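Local coordinates for putative polyphosphate kinase 2 (Pseudomonas aeruginosa PAO1, PDB 3CZP), which uses inorganic polyphosphate as phosphate donor to convert AMP to ADP and, less efficiently, GMP to GDP, with magnesium as cofactor, at residues 40-45 / 234-239. Residues are numbered along the deposited sequence; the frame is centred on the assembly and turned at random.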
loop_
_atom_site.group_PDB
_atom_site.type_symbol
_atom_site.label_atom_id
_atom_site.label_comp_id
_atom_site.label_asym_id
_atom_site.label_seq_id
_atom_site.Cartn_x
_atom_site.Cartn_y
_atom_site.Cartn_z
ATOM N N ALA A 40 1.819 17.105 -12.495
ATOM C CA ALA A 40 1.215 16.169 -11.539
ATOM C C ALA A 40 -0.297 16.046 -11.728
ATOM O O ALA A 40 -1.054 16.006 -10.755
ATOM C CB ALA A 40 1.538 16.575 -10.091
ATOM N N ARG A 41 -0.729 15.943 -12.967
ATOM C CA ARG A 41 -2.127 16.060 -13.282
ATOM C C ARG A 41 -2.728 14.766 -13.820
ATOM O O ARG A 41 -3.918 14.577 -13.733
ATOM C CB ARG A 41 -2.313 17.304 -14.215
ATOM C CG ARG A 41 -3.641 17.481 -14.800
ATOM C CD ARG A 41 -3.638 18.798 -15.537
ATOM N NE ARG A 41 -2.754 18.811 -16.702
ATOM C CZ ARG A 41 -3.176 18.740 -17.959
ATOM N NH1 ARG A 41 -4.488 18.639 -18.228
ATOM N NH2 ARG A 41 -2.308 18.788 -18.967
ATOM N N PHE A 42 -1.882 13.848 -14.312
ATOM C CA PHE A 42 -2.378 12.651 -14.871
ATOM C C PHE A 42 -1.246 11.623 -14.966
ATOM O O PHE A 42 -0.065 11.975 -15.006
ATOM C CB PHE A 42 -3.041 12.886 -16.265
ATOM C CG PHE A 42 -2.088 13.424 -17.311
ATOM C CD1 PHE A 42 -1.331 12.564 -18.091
ATOM C CD2 PHE A 42 -1.965 14.801 -17.526
ATOM C CE1 PHE A 42 -0.426 13.051 -19.093
ATOM C CE2 PHE A 42 -1.041 15.286 -18.511
ATOM C CZ PHE A 42 -0.253 14.382 -19.276
ATOM N N PRO A 43 -1.612 10.367 -14.954
ATOM C CA PRO A 43 -0.693 9.264 -15.130
ATOM C C PRO A 43 -0.465 8.927 -16.568
ATOM O O PRO A 43 -1.332 9.181 -17.411
ATOM C CB PRO A 43 -1.447 8.108 -14.481
ATOM C CG PRO A 43 -2.820 8.351 -14.744
ATOM C CD PRO A 43 -2.958 9.875 -14.643
ATOM N N VAL A 44 0.670 8.285 -16.836
ATOM C CA VAL A 44 0.910 7.690 -18.119
ATOM C C VAL A 44 1.049 6.180 -17.987
ATOM O O VAL A 44 1.776 5.713 -17.168
ATOM C CB VAL A 44 2.166 8.275 -18.785
ATOM C CG1 VAL A 44 2.429 7.571 -20.159
ATOM C CG2 VAL A 44 1.954 9.715 -18.984
ATOM N N ILE A 45 0.249 5.439 -18.764
ATOM C CA ILE A 45 0.322 3.999 -18.748
ATOM C C ILE A 45 0.637 3.491 -20.138
ATOM O O ILE A 45 -0.023 3.877 -21.111
ATOM C CB ILE A 45 -1.022 3.351 -18.255
ATOM C CG1 ILE A 45 -1.373 3.936 -16.899
ATOM C CG2 ILE A 45 -0.928 1.720 -18.342
ATOM C CD1 ILE A 45 -2.867 3.666 -16.439
ATOM N N GLN A 234 3.214 15.195 -25.441
ATOM C CA GLN A 234 3.195 16.645 -25.708
ATOM C C GLN A 234 1.739 17.146 -25.845
ATOM O O GLN A 234 1.387 18.135 -25.241
ATOM C CB GLN A 234 4.058 16.975 -26.940
ATOM C CG GLN A 234 5.574 16.771 -26.705
ATOM C CD GLN A 234 6.417 17.269 -27.852
ATOM O OE1 GLN A 234 6.010 17.199 -29.014
ATOM N NE2 GLN A 234 7.606 17.752 -27.539
ATOM N N ALA A 235 0.900 16.428 -26.589
ATOM C CA ALA A 235 -0.509 16.804 -26.795
ATOM C C ALA A 235 -1.261 16.879 -25.489
ATOM O O ALA A 235 -1.991 17.846 -25.233
ATOM C CB ALA A 235 -1.222 15.796 -27.726
ATOM N N ALA A 236 -1.095 15.831 -24.678
ATOM C CA ALA A 236 -1.764 15.731 -23.407
ATOM C C ALA A 236 -1.268 16.805 -22.475
ATOM O O ALA A 236 -2.050 17.383 -21.778
ATOM C CB ALA A 236 -1.562 14.317 -22.796
ATOM N N LEU A 237 0.040 17.084 -22.461
ATOM C CA LEU A 237 0.578 18.103 -21.562
ATOM C C LEU A 237 0.037 19.447 -21.908
ATOM O O LEU A 237 -0.006 20.248 -21.014
ATOM C CB LEU A 237 2.092 18.225 -21.554
ATOM C CG LEU A 237 2.808 16.935 -21.066
ATOM C CD1 LEU A 237 4.251 16.942 -21.497
ATOM C CD2 LEU A 237 2.698 16.793 -19.529
ATOM N N ALA A 238 -0.331 19.696 -23.172
ATOM C CA ALA A 238 -0.883 21.023 -23.621
ATOM C C ALA A 238 -2.334 21.329 -23.270
ATOM O O ALA A 238 -2.735 22.498 -23.237
ATOM C CB ALA A 238 -0.720 21.168 -25.147
ATOM N N THR A 239 -3.158 20.307 -23.089
ATOM C CA THR A 239 -4.612 20.502 -22.939
ATOM C C THR A 239 -4.904 21.284 -21.660
ATOM O O THR A 239 -4.334 20.953 -20.611
ATOM C CB THR A 239 -5.310 19.150 -22.802
ATOM O OG1 THR A 239 -4.663 18.412 -21.730
ATOM C CG2 THR A 239 -5.191 18.358 -24.128
#
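In the N-terminal of two fused PPK2 domains, each built on the parallel five-stranded sheet of a P-loop kinase fold, the connection from helix 15-39 into the central strand 44-50 meets the C-terminal end of helix 218-238. Arg41 and Phe42, neighbours in sequence, divide the work between a polar and an apolar layer. Phe42 takes the crowded position with CG between the backbone N and the carbonyl carbon (chi1 62°), which sends its ring toward the helix. The tip of the ring does the touching: Phe42 CZ lies 3.8 Å from both Ala236 CB and Leu237 CD2. A methyl as small as that of Ala236 lets the broad ring come close to the helix backbone, while Leu237, whose CB points away, swings CD2 back to meet it. Leu36 and Leu148 also pack on Phe42, so this buried ring joins helix, helix and sheet.

Nearer the surface, the long chain of Arg41 runs out with CG anti to the backbone N, bends at chi3 (67°), and turns an edge of its guanidinium to the carbonyl oxygens of Ala236 and Leu237 in the last helical turn, while Phe42 CD2 sits over one guanidinium face, 4.0 Å above its plane and off toward its rim. A cation suits a helix C-terminus, where carbonyls gather and the helix dipole would probably favour positive charge. Arg41 NH2 gives Ala236 O a weak hydrogen bond of 3.2 Å, bent to 134°, and also hydrogen-bonds Gln39 OE1; the NE2 of that same glutamine reaches Leu237 O. Ala236 O has a better partner in Thr239, whose OG1 donates a 2.8 Å hydrogen bond in the carbonyl plane, onto a lone pair of Ala236 O.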